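Local coordinates for protein hemolysin BL lytic component L1 (Bacillus cereus, PDB 7NMQ) that acts as a lytic component of the three-part enterotoxin hemolysin BL and probably takes part in building its alpha-helical pore in target-cell membranes, at residues K12-T17 against G201-A206; G18-V23 against D298-S303; N83-D88 against K352-I357; L195-G200 against A240-G245. One frame throughout, in Å; residues are numbered along the deposited sequence.

Contact 1: K12-T17 against G201-A206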
loop_
_atom_site.group_PDB
_atom_site.type_symbol
_atom_site.label_atom_id
_atom_site.label_comp_id
_atom_site.label_asym_id
_atom_site.label_seq_id
_atom_site.Cartn_x
_atom_site.Cartn_y
_atom_site.Cartn_z
ATOM N N LYS A 12 6.384 -10.772 -6.508
ATOM C CA LYS A 12 5.017 -10.880 -5.967
ATOM C C LYS A 12 4.890 -9.932 -4.758
ATOM O O LYS A 12 3.888 -9.239 -4.642
ATOM C CB LYS A 12 4.695 -12.350 -5.693
ATOM C CG LYS A 12 4.501 -13.176 -6.962
ATOM C CD LYS A 12 3.708 -14.476 -6.806
ATOM C CE LYS A 12 2.233 -14.255 -6.531
ATOM N NZ LYS A 12 1.516 -15.519 -6.233
ATOM N N ALA A 13 5.882 -9.902 -3.882
ATOM C CA ALA A 13 5.856 -9.064 -2.668
ATOM C C ALA A 13 5.850 -7.600 -3.098
ATOM O O ALA A 13 5.167 -6.788 -2.440
ATOM C CB ALA A 13 7.047 -9.385 -1.807
ATOM N N LEU A 14 6.578 -7.235 -4.152
ATOM C CA LEU A 14 6.603 -5.838 -4.632
ATOM C C LEU A 14 5.230 -5.469 -5.152
ATOM O O LEU A 14 4.853 -4.308 -4.922
ATOM C CB LEU A 14 7.622 -5.610 -5.744
ATOM C CG LEU A 14 9.033 -5.351 -5.275
ATOM C CD1 LEU A 14 9.924 -5.318 -6.493
ATOM C CD2 LEU A 14 9.118 -4.044 -4.501
ATOM N N ALA A 15 4.562 -6.361 -5.857
ATOM C CA ALA A 15 3.248 -6.054 -6.446
ATOM C C ALA A 15 2.266 -5.750 -5.324
ATOM O O ALA A 15 1.484 -4.767 -5.414
ATOM C CB ALA A 15 2.784 -7.187 -7.298
ATOM N N GLU A 16 2.308 -6.547 -4.261
ATOM C CA GLU A 16 1.425 -6.341 -3.092
ATOM C C GLU A 16 1.793 -5.016 -2.442
ATOM O O GLU A 16 0.884 -4.237 -2.121
ATOM C CB GLU A 16 1.606 -7.463 -2.076
ATOM C CG GLU A 16 1.179 -8.805 -2.586
ATOM C CD GLU A 16 1.245 -9.915 -1.556
ATOM O OE1 GLU A 16 1.736 -9.677 -0.429
ATOM O OE2 GLU A 16 0.822 -11.022 -1.896
ATOM N N THR A 17 3.082 -4.777 -2.220
ATOM C CA THR A 17 3.544 -3.525 -1.571
ATOM C C THR A 17 3.079 -2.322 -2.389
ATOM O O THR A 17 2.603 -1.350 -1.771
ATOM C CB THR A 17 5.061 -3.537 -1.376
ATOM O OG1 THR A 17 5.424 -4.545 -0.445
ATOM C CG2 THR A 17 5.548 -2.200 -0.872
ATOM N N GLY A 201 -2.113 -10.093 -12.752
ATOM C CA GLY A 201 -1.476 -9.924 -14.063
ATOM C C GLY A 201 0.037 -9.878 -13.955
ATOM O O GLY A 201 0.698 -9.825 -14.996
ATOM N N GLY A 202 0.570 -9.910 -12.733
ATOM C CA GLY A 202 2.015 -9.813 -12.495
ATOM C C GLY A 202 2.438 -8.385 -12.195
ATOM O O GLY A 202 1.658 -7.448 -12.457
ATOM N N LEU A 203 3.664 -8.210 -11.724
ATOM C CA LEU A 203 4.162 -6.912 -11.231
ATOM C C LEU A 203 4.073 -5.874 -12.373
ATOM O O LEU A 203 3.718 -4.702 -12.108
ATOM C CB LEU A 203 5.567 -7.109 -10.664
ATOM C CG LEU A 203 6.307 -5.833 -10.291
ATOM C CD1 LEU A 203 5.580 -5.044 -9.218
ATOM C CD2 LEU A 203 7.715 -6.179 -9.829
ATOM N N GLY A 204 4.452 -6.248 -13.595
ATOM C CA GLY A 204 4.406 -5.301 -14.726
ATOM C C GLY A 204 3.013 -4.693 -14.884
ATOM O O GLY A 204 2.855 -3.427 -14.980
ATOM N N ALA A 205 2.007 -5.552 -14.952
ATOM C CA ALA A 205 0.594 -5.124 -15.101
ATOM C C ALA A 205 0.197 -4.287 -13.889
ATOM O O ALA A 205 -0.421 -3.241 -14.083
ATOM C CB ALA A 205 -0.328 -6.300 -15.273
ATOM N N ALA A 206 0.548 -4.741 -12.686
ATOM C CA ALA A 206 0.208 -4.067 -11.433
ATOM C C ALA A 206 0.689 -2.612 -11.516
ATOM O O ALA A 206 -0.106 -1.718 -11.147
ATOM C CB ALA A 206 0.751 -4.780 -10.232
#

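Contact 2: G18-V23 against D298-S303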
loop_
_atom_site.group_PDB
_atom_site.type_symbol
_atom_site.label_atom_id
_atom_site.label_comp_id
_atom_site.label_asym_id
_atom_site.label_seq_id
_atom_site.Cartn_x
_atom_site.Cartn_y
_atom_site.Cartn_z
ATOM N N GLY A 18 3.191 -2.367 -3.700
ATOM C CA GLY A 18 2.750 -1.250 -4.539
ATOM C C GLY A 18 1.270 -0.969 -4.373
ATOM O O GLY A 18 0.864 0.206 -4.316
ATOM N N SER A 19 0.465 -2.021 -4.288
ATOM C CA SER A 19 -1.001 -1.944 -4.106
ATOM C C SER A 19 -1.328 -1.328 -2.749
ATOM O O SER A 19 -2.318 -0.589 -2.665
ATOM C CB SER A 19 -1.657 -3.287 -4.299
ATOM O OG SER A 19 -1.604 -4.086 -3.121
ATOM N N HIS A 20 -0.567 -1.647 -1.712
ATOM C CA HIS A 20 -0.842 -1.075 -0.383
ATOM C C HIS A 20 -0.471 0.406 -0.376
ATOM O O HIS A 20 -1.151 1.170 0.307
ATOM C CB HIS A 20 -0.115 -1.812 0.733
ATOM C CG HIS A 20 -0.363 -3.279 0.755
ATOM N ND1 HIS A 20 -1.617 -3.811 0.550
ATOM C CD2 HIS A 20 0.484 -4.316 0.984
ATOM C CE1 HIS A 20 -1.526 -5.142 0.626
ATOM N NE2 HIS A 20 -0.255 -5.457 0.914
ATOM N N ILE A 21 0.620 0.776 -1.041
ATOM C CA ILE A 21 1.029 2.196 -1.119
ATOM C C ILE A 21 -0.087 2.984 -1.801
ATOM O O ILE A 21 -0.412 4.057 -1.319
ATOM C CB ILE A 21 2.377 2.362 -1.861
ATOM C CG1 ILE A 21 3.510 1.819 -0.998
ATOM C CG2 ILE A 21 2.655 3.787 -2.246
ATOM C CD1 ILE A 21 4.807 1.680 -1.752
ATOM N N LEU A 22 -0.615 2.507 -2.901
ATOM C CA LEU A 22 -1.725 3.210 -3.594
ATOM C C LEU A 22 -2.905 3.412 -2.642
ATOM O O LEU A 22 -3.437 4.562 -2.560
ATOM C CB LEU A 22 -2.152 2.427 -4.836
ATOM C CG LEU A 22 -3.370 3.024 -5.556
ATOM C CD1 LEU A 22 -3.014 4.376 -6.148
ATOM C CD2 LEU A 22 -3.846 2.071 -6.633
ATOM N N VAL A 23 -3.293 2.365 -1.934
ATOM C CA VAL A 23 -4.479 2.436 -1.046
ATOM C C VAL A 23 -4.187 3.425 0.088
ATOM O O VAL A 23 -5.051 4.266 0.397
ATOM C CB VAL A 23 -4.865 1.055 -0.531
ATOM C CG1 VAL A 23 -5.836 1.147 0.614
ATOM C CG2 VAL A 23 -5.329 0.174 -1.694
ATOM N N ASP A 298 -1.340 -2.843 8.431
ATOM C CA ASP A 298 -1.115 -4.260 8.816
ATOM C C ASP A 298 -0.764 -5.106 7.569
ATOM O O ASP A 298 0.153 -5.970 7.658
ATOM C CB ASP A 298 -2.299 -4.842 9.574
ATOM C CG ASP A 298 -2.407 -4.473 11.055
ATOM O OD1 ASP A 298 -1.366 -4.246 11.693
ATOM O OD2 ASP A 298 -3.563 -4.420 11.575
ATOM N N GLN A 299 -1.468 -4.890 6.463
ATOM C CA GLN A 299 -1.225 -5.588 5.191
ATOM C C GLN A 299 0.179 -5.238 4.708
ATOM O O GLN A 299 0.911 -6.136 4.220
ATOM C CB GLN A 299 -2.252 -5.280 4.137
ATOM C CG GLN A 299 -3.618 -5.795 4.492
ATOM C CD GLN A 299 -4.499 -5.451 3.326
ATOM O OE1 GLN A 299 -4.870 -4.309 3.140
ATOM N NE2 GLN A 299 -4.542 -6.365 2.379
ATOM N N ALA A 300 0.557 -3.972 4.773
ATOM C CA ALA A 300 1.894 -3.509 4.369
ATOM C C ALA A 300 2.962 -4.216 5.216
ATOM O O ALA A 300 4.036 -4.614 4.675
ATOM C CB ALA A 300 2.020 -2.016 4.451
ATOM N N ILE A 301 2.715 -4.378 6.496
ATOM C CA ILE A 301 3.682 -5.060 7.374
ATOM C C ILE A 301 3.804 -6.498 6.885
ATOM O O ILE A 301 4.957 -7.003 6.878
ATOM C CB ILE A 301 3.269 -4.952 8.836
ATOM C CG1 ILE A 301 3.503 -3.528 9.333
ATOM C CG2 ILE A 301 4.035 -5.945 9.695
ATOM C CD1 ILE A 301 2.739 -3.180 10.582
ATOM N N LEU A 302 2.709 -7.163 6.564
ATOM C CA LEU A 302 2.782 -8.576 6.104
ATOM C C LEU A 302 3.621 -8.649 4.837
ATOM O O LEU A 302 4.467 -9.537 4.700
ATOM C CB LEU A 302 1.394 -9.135 5.808
ATOM C CG LEU A 302 0.559 -9.512 7.002
ATOM C CD1 LEU A 302 -0.779 -10.043 6.519
ATOM C CD2 LEU A 302 1.243 -10.519 7.877
ATOM N N SER A 303 3.440 -7.724 3.906
ATOM C CA SER A 303 4.147 -7.768 2.602
ATOM C C SER A 303 5.635 -7.443 2.790
ATOM O O SER A 303 6.485 -8.008 2.055
ATOM C CB SER A 303 3.486 -6.890 1.599
ATOM O OG SER A 303 2.208 -7.402 1.296
HETATM O O HOH W 1 -0.153 -8.070 2.478
#

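Contact 3: N83-D88 against K352-I357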
loop_
_atom_site.group_PDB
_atom_site.type_symbol
_atom_site.label_atom_id
_atom_site.label_comp_id
_atom_site.label_asym_id
_atom_site.label_seq_id
_atom_site.Cartn_x
_atom_site.Cartn_y
_atom_site.Cartn_z
ATOM N N ASN A 83 16.343 -0.397 -2.502
ATOM C CA ASN A 83 17.396 -1.399 -2.173
ATOM C C ASN A 83 17.354 -2.566 -3.164
ATOM O O ASN A 83 18.407 -3.097 -3.481
ATOM C CB ASN A 83 17.255 -1.881 -0.738
ATOM C CG ASN A 83 17.620 -0.817 0.261
ATOM O OD1 ASN A 83 18.232 0.209 -0.082
ATOM N ND2 ASN A 83 17.231 -1.070 1.514
ATOM N N ILE A 84 16.196 -2.914 -3.682
ATOM C CA ILE A 84 16.069 -3.974 -4.715
ATOM C C ILE A 84 16.729 -3.465 -5.987
ATOM O O ILE A 84 17.504 -4.183 -6.634
ATOM C CB ILE A 84 14.596 -4.382 -4.879
ATOM C CG1 ILE A 84 14.134 -5.039 -3.577
ATOM C CG2 ILE A 84 14.443 -5.278 -6.085
ATOM C CD1 ILE A 84 12.658 -5.309 -3.500
ATOM N N VAL A 85 16.386 -2.242 -6.400
ATOM C CA VAL A 85 17.026 -1.634 -7.584
ATOM C C VAL A 85 18.543 -1.646 -7.382
ATOM O O VAL A 85 19.283 -2.005 -8.333
ATOM C CB VAL A 85 16.538 -0.203 -7.847
ATOM C CG1 VAL A 85 17.314 0.410 -9.012
ATOM C CG2 VAL A 85 15.035 -0.130 -8.095
ATOM N N ASN A 86 19.031 -1.213 -6.233
ATOM C CA ASN A 86 20.490 -1.093 -6.010
ATOM C C ASN A 86 21.127 -2.484 -6.009
ATOM O O ASN A 86 22.295 -2.578 -6.424
ATOM C CB ASN A 86 20.760 -0.319 -4.744
ATOM C CG ASN A 86 20.505 1.161 -4.959
ATOM O OD1 ASN A 86 20.702 1.672 -6.051
ATOM N ND2 ASN A 86 20.299 1.877 -3.899
ATOM N N TYR A 87 20.434 -3.504 -5.568
ATOM C CA TYR A 87 21.017 -4.877 -5.599
ATOM C C TYR A 87 21.142 -5.291 -7.062
ATOM O O TYR A 87 22.180 -5.808 -7.478
ATOM C CB TYR A 87 20.200 -5.881 -4.797
ATOM C CG TYR A 87 20.933 -7.203 -4.811
ATOM C CD1 TYR A 87 21.924 -7.476 -3.889
ATOM C CD2 TYR A 87 20.702 -8.123 -5.823
ATOM C CE1 TYR A 87 22.644 -8.656 -3.970
ATOM C CE2 TYR A 87 21.401 -9.324 -5.883
ATOM C CZ TYR A 87 22.390 -9.580 -4.957
ATOM O OH TYR A 87 23.159 -10.722 -4.993
ATOM N N ASP A 88 20.155 -5.017 -7.892
ATOM C CA ASP A 88 20.299 -5.325 -9.323
ATOM C C ASP A 88 21.514 -4.592 -9.879
ATOM O O ASP A 88 22.307 -5.191 -10.628
ATOM C CB ASP A 88 19.078 -4.921 -10.148
ATOM C CG ASP A 88 19.318 -5.168 -11.636
ATOM O OD1 ASP A 88 19.629 -6.318 -11.993
ATOM O OD2 ASP A 88 19.083 -4.203 -12.451
ATOM N N LYS A 352 13.017 -2.194 -13.421
ATOM C CA LYS A 352 12.144 -1.030 -13.766
ATOM C C LYS A 352 10.929 -0.975 -12.832
ATOM O O LYS A 352 10.559 0.120 -12.380
ATOM C CB LYS A 352 11.741 -1.127 -15.229
ATOM C CG LYS A 352 12.867 -0.742 -16.172
ATOM C CD LYS A 352 12.394 -0.576 -17.578
ATOM C CE LYS A 352 13.513 -0.414 -18.577
ATOM N NZ LYS A 352 12.987 0.028 -19.891
ATOM N N ASP A 353 10.379 -2.133 -12.467
ATOM C CA ASP A 353 9.174 -2.173 -11.601
ATOM C C ASP A 353 9.540 -1.782 -10.160
ATOM O O ASP A 353 8.760 -1.070 -9.484
ATOM C CB ASP A 353 8.499 -3.524 -11.774
ATOM C CG ASP A 353 7.783 -3.600 -13.124
ATOM O OD1 ASP A 353 7.371 -2.516 -13.667
ATOM O OD2 ASP A 353 7.666 -4.698 -13.650
ATOM N N ALA A 354 10.672 -2.266 -9.646
ATOM C CA ALA A 354 11.167 -1.841 -8.325
ATOM C C ALA A 354 11.399 -0.331 -8.343
ATOM O O ALA A 354 11.094 0.347 -7.350
ATOM C CB ALA A 354 12.415 -2.592 -7.938
ATOM N N GLU A 355 11.948 0.185 -9.436
ATOM C CA GLU A 355 12.250 1.617 -9.564
ATOM C C GLU A 355 10.910 2.373 -9.426
ATOM O O GLU A 355 10.836 3.396 -8.702
ATOM C CB GLU A 355 12.890 1.851 -10.922
ATOM C CG GLU A 355 13.100 3.295 -11.224
ATOM C CD GLU A 355 14.282 3.950 -10.558
ATOM O OE1 GLU A 355 15.259 3.241 -10.283
ATOM O OE2 GLU A 355 14.241 5.202 -10.390
ATOM N N PHE A 356 9.857 1.893 -10.083
ATOM C CA PHE A 356 8.516 2.528 -10.017
ATOM C C PHE A 356 8.037 2.603 -8.575
ATOM O O PHE A 356 7.587 3.695 -8.128
ATOM C CB PHE A 356 7.502 1.818 -10.899
ATOM C CG PHE A 356 6.142 2.458 -10.805
ATOM C CD1 PHE A 356 5.283 2.158 -9.757
ATOM C CD2 PHE A 356 5.741 3.416 -11.726
ATOM C CE1 PHE A 356 4.011 2.729 -9.686
ATOM C CE2 PHE A 356 4.485 3.996 -11.646
ATOM C CZ PHE A 356 3.616 3.655 -10.620
ATOM N N ILE A 357 8.143 1.492 -7.852
ATOM C CA ILE A 357 7.598 1.439 -6.466
ATOM C C ILE A 357 8.414 2.349 -5.547
ATOM O O ILE A 357 7.881 2.804 -4.498
ATOM C CB ILE A 357 7.521 -0.013 -5.955
ATOM C CG1 ILE A 357 6.518 -0.767 -6.818
ATOM C CG2 ILE A 357 7.175 -0.082 -4.468
ATOM C CD1 ILE A 357 6.430 -2.220 -6.573
#

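Contact 4: L195-G200 against A240-G245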
loop_
_atom_site.group_PDB
_atom_site.type_symbol
_atom_site.label_atom_id
_atom_site.label_comp_id
_atom_site.label_asym_id
_atom_site.label_seq_id
_atom_site.Cartn_x
_atom_site.Cartn_y
_atom_site.Cartn_z
ATOM N N LEU A 195 -7.735 -4.365 -7.564
ATOM C CA LEU A 195 -6.331 -4.630 -7.186
ATOM C C LEU A 195 -5.991 -6.108 -7.370
ATOM O O LEU A 195 -4.865 -6.422 -7.788
ATOM C CB LEU A 195 -6.087 -4.211 -5.738
ATOM C CG LEU A 195 -6.137 -2.719 -5.484
ATOM C CD1 LEU A 195 -5.961 -2.423 -4.011
ATOM C CD2 LEU A 195 -5.128 -1.985 -6.322
ATOM N N ALA A 196 -6.932 -6.981 -7.094
ATOM C CA ALA A 196 -6.745 -8.433 -7.262
ATOM C C ALA A 196 -6.443 -8.746 -8.729
ATOM O O ALA A 196 -5.539 -9.559 -9.041
ATOM C CB ALA A 196 -7.912 -9.200 -6.743
ATOM N N TRP A 197 -7.174 -8.091 -9.625
ATOM C CA TRP A 197 -6.969 -8.314 -11.066
ATOM C C TRP A 197 -5.599 -7.776 -11.446
ATOM O O TRP A 197 -4.888 -8.404 -12.241
ATOM C CB TRP A 197 -8.093 -7.627 -11.866
ATOM C CG TRP A 197 -7.811 -7.615 -13.339
ATOM C CD1 TRP A 197 -7.896 -8.687 -14.174
ATOM C CD2 TRP A 197 -7.424 -6.483 -14.152
ATOM N NE1 TRP A 197 -7.516 -8.322 -15.434
ATOM C CE2 TRP A 197 -7.263 -6.973 -15.469
ATOM C CE3 TRP A 197 -7.168 -5.124 -13.897
ATOM C CZ2 TRP A 197 -6.826 -6.154 -16.505
ATOM C CZ3 TRP A 197 -6.802 -4.295 -14.943
ATOM C CH2 TRP A 197 -6.610 -4.819 -16.223
ATOM N N SER A 198 -5.212 -6.612 -10.932
ATOM C CA SER A 198 -3.937 -5.980 -11.364
ATOM C C SER A 198 -2.755 -6.807 -10.837
ATOM O O SER A 198 -1.768 -7.012 -11.596
ATOM C CB SER A 198 -3.861 -4.560 -10.910
ATOM O OG SER A 198 -3.845 -4.502 -9.508
ATOM N N ILE A 199 -2.832 -7.285 -9.594
ATOM C CA ILE A 199 -1.769 -8.172 -9.034
ATOM C C ILE A 199 -1.736 -9.510 -9.782
ATOM O O ILE A 199 -0.629 -10.030 -10.003
ATOM C CB ILE A 199 -1.992 -8.314 -7.523
ATOM C CG1 ILE A 199 -1.650 -6.984 -6.837
ATOM C CG2 ILE A 199 -1.164 -9.465 -6.954
ATOM C CD1 ILE A 199 -2.139 -6.856 -5.420
ATOM N N GLY A 200 -2.893 -10.025 -10.154
ATOM C CA GLY A 200 -3.058 -11.307 -10.856
ATOM C C GLY A 200 -2.367 -11.281 -12.214
ATOM O O GLY A 200 -2.142 -12.333 -12.780
ATOM N N ALA A 240 -2.794 -1.114 -23.174
ATOM C CA ALA A 240 -1.619 -1.374 -22.315
ATOM C C ALA A 240 -1.132 -2.821 -22.452
ATOM O O ALA A 240 -0.089 -3.124 -21.837
ATOM C CB ALA A 240 -1.975 -1.087 -20.889
ATOM N N GLY A 241 -1.867 -3.690 -23.150
ATOM C CA GLY A 241 -1.468 -5.093 -23.371
ATOM C C GLY A 241 -1.597 -5.931 -22.113
ATOM O O GLY A 241 -0.884 -6.939 -22.014
ATOM N N ILE A 242 -2.504 -5.560 -21.202
ATOM C CA ILE A 242 -2.712 -6.296 -19.918
ATOM C C ILE A 242 -4.110 -6.918 -19.891
ATOM O O ILE A 242 -4.532 -7.370 -18.823
ATOM C CB ILE A 242 -2.467 -5.401 -18.691
ATOM C CG1 ILE A 242 -3.451 -4.238 -18.601
ATOM C CG2 ILE A 242 -1.028 -4.934 -18.666
ATOM C CD1 ILE A 242 -3.381 -3.507 -17.300
ATOM N N GLY A 243 -4.798 -7.017 -21.020
ATOM C CA GLY A 243 -6.079 -7.749 -21.059
ATOM C C GLY A 243 -7.266 -6.976 -20.509
ATOM O O GLY A 243 -8.213 -7.612 -20.034
ATOM N N LEU A 244 -7.301 -5.660 -20.658
ATOM C CA LEU A 244 -8.470 -4.898 -20.161
ATOM C C LEU A 244 -9.724 -5.407 -20.870
ATOM O O LEU A 244 -10.809 -5.319 -20.328
ATOM C CB LEU A 244 -8.294 -3.406 -20.406
ATOM C CG LEU A 244 -9.326 -2.549 -19.676
ATOM C CD1 LEU A 244 -9.139 -2.631 -18.170
ATOM C CD2 LEU A 244 -9.229 -1.105 -20.142
ATOM N N GLY A 245 -9.584 -5.862 -22.106
ATOM C CA GLY A 245 -10.716 -6.303 -22.941
ATOM C C GLY A 245 -11.085 -7.760 -22.741
ATOM O O GLY A 245 -12.117 -8.164 -23.279
#

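Contact 1: K12-T17 against G201-A206
A15 faces L203 at the point where the two backbones come nearest, with their CA atoms 4.9 Å apart, and the contact is apolar throughout. L203 supplies most of it through its two methyls. Its CG lies anti to the backbone N (chi1 172°), which swings the branch toward helix 10-33 although the bond from CA to CB does not itself aim there. The CD1 methyl settles against the A15 backbone, 3.8 Å from A15 N, and also meets A15 CB at 4.0 Å. Both L203 methyls touch L14, whose side chain runs past at a slant; L203 CD1 is 4.1 Å from L14 CB. A second, lighter apolar touch joins A15 CB to A206 CB at 4.3 Å.

Polar bonds stay within each segment. In helix 10-33 T17 N binds A13 O; in the other segment G202, with phi at 95°, makes the break between helices 173-200 and 203-216 and N-caps the latter, its carbonyl O receiving A206 N at 2.9 Å.

Helix 203-216, part of a predicted transmembrane region, is thus laid on helix 10-33. L14 reaches on to I84 of helix 45-103 and to A354 and I357 of helix 330-357.

Contact 2: G18-V23 against D298-S303
H20 lays its imidazole against Q299, A300 and S303 of a helix that runs nearly antiparallel to its own, at 159° with the axes 9.5 Å apart. CG sits beside the backbone N and anti to the carbonyl carbon (chi1 -54°), which carries the ring to the other helix, and the turn about the CB-CG bond then brings its NE2 edge to S303. One face rests on Q299: its CB stands 3.8 Å from the centroid of the H20 ring in a CH-pi contact, and the backbone N of A300 lies over the same side. Over the opposite face, toward the rim, S19 OG (one of two conformers) is 3.6 Å above the H20 ring plane. From CB the Q299 chain runs on extended and crosses the ring at about a right angle, leaving its NE2 beside H20 CE1.

S303 OG is in the ring plane and accepts from H20 NE2 at 3.2 Å. This bond is bent, 136° at the hydrogen, and belongs to one of two conformers modelled for S303. A water completes the triangle: it lies 3.0 Å from H20 NE2 and donates to Q299 O at 2.8 Å and to S303 OG at 2.7 Å.

S303 OG is probably also hydrogen-bonded to E16 OE1, one turn before H20. The chemistry is a small polar network in which NE2 has two partners, S303 OG and the water, and the nearby carboxylate might favour a positively polarised ring.

Contact 3: N83-D88 against K352-I357
A354 presents its methyl to I84 and V85, and here the two helices close in: their axes approach to 8.6 Å and run at 148° to each other, roughly antiparallel. The tight part is built from three methyls. A354 CB lies 3.6 Å from V85 CG2 and 3.8 Å from I84 CG2, so one small side chain is met by branches of two successive residues. V85 CG2 also presses on the other helix's backbone, 3.4 Å from E355 N. With V85 CG1 anti to its own N (chi1 175°), the two valine methyls divide the work, CG2 going into the helix surface and CG1 to its flank.

That flank is the looser, more solvent-facing side. E355 starts out alongside the contact, bends at chi2 (78°) and brings its carboxylate back over the valine, with E355 OE1 3.7 Å from V85 CG1. The touch is van der Waals only; OE2 forms a salt bridge with K359 and OE1 one with R82, which would help hold the carboxylate there.

Around the contact, helix 10-33 lies along the buried side, where its I21 meets I357, and W347, farther back on helix 330-357, packs on I84. Helix 203-216 lies against the next flank of 352-357, its I207 meeting D353, F356 and I357, while Y87 turns to L117, T120 and I121 of helix 107-154.

Contact 4: L195-G200 against A240-G245
W197 is the flat group of this contact, and it meets the 240-245 loop with the far corner of its six-membered ring, the atoms CZ2 and CH2. The approach of the loop is oblique, so its atoms sit neither over a face nor at an edge. W197 CH2 is 3.6 Å from I242 CD1 and 3.9 Å from L244 CD1, and both aliphatic chains cross the indole at about a right angle. Beside them come two peptide oxygens: I242 O is 3.5 Å from W197 CZ2, and G243 O lies farther off at 4.1 Å.

Torsions bring the partners together. The indole CG is anti to the backbone N (chi1 170°), which extends the ring away from helix 173-200 and across to the loop. I242 puts CG1 in the crowded position between N and the carbonyl carbon (chi1 64°), and its chain then extends so that the terminal methyl reaches the ring. G241 and G243 both take positive phi, on either side of I242.

V209 of helix 203-216 touches W197 and I242, A248 and A252 of helix 247-272 also pack on W197, and G243 O accepts its hydrogen bond from T246 OG1.

Chemically the contact is methyls and carbonyl oxygens against an aromatic C-H corner, held by van der Waals contact, with the oxygens perhaps adding a weak electrostatic pull, and with no hydrogen bond between the segments. Such a surface patch between two predicted transmembrane regions is consistent with parts that could separate if the toxin rearranges for membrane insertion, as ClyA-type relatives do.

Helix 10-33 supplies one side of both contact 1 and contact 2, whose centres are about 11 Å apart, and they also meet where T17 OG1 lies 3.7 Å from S303 CB. Contact 3 lies about 13 Å from contact 1, centre to centre, and meets it through L203 CD2 and D353 CB, 3.4 Å apart; it touches contact 2 where I21 CD1 is 4.0 Å from I357 CG2. Contact 4 is about 11 Å from contact 1, centre to centre, with A205 CB 3.7 Å from I242 CG2, and reaches contact 2 where V23 CG2 meets L195 CD1 at 3.5 Å. Contacts 3 and 4 do not touch. Contact 1 thus touches all the others, linking the predicted transmembrane regions to the long helices.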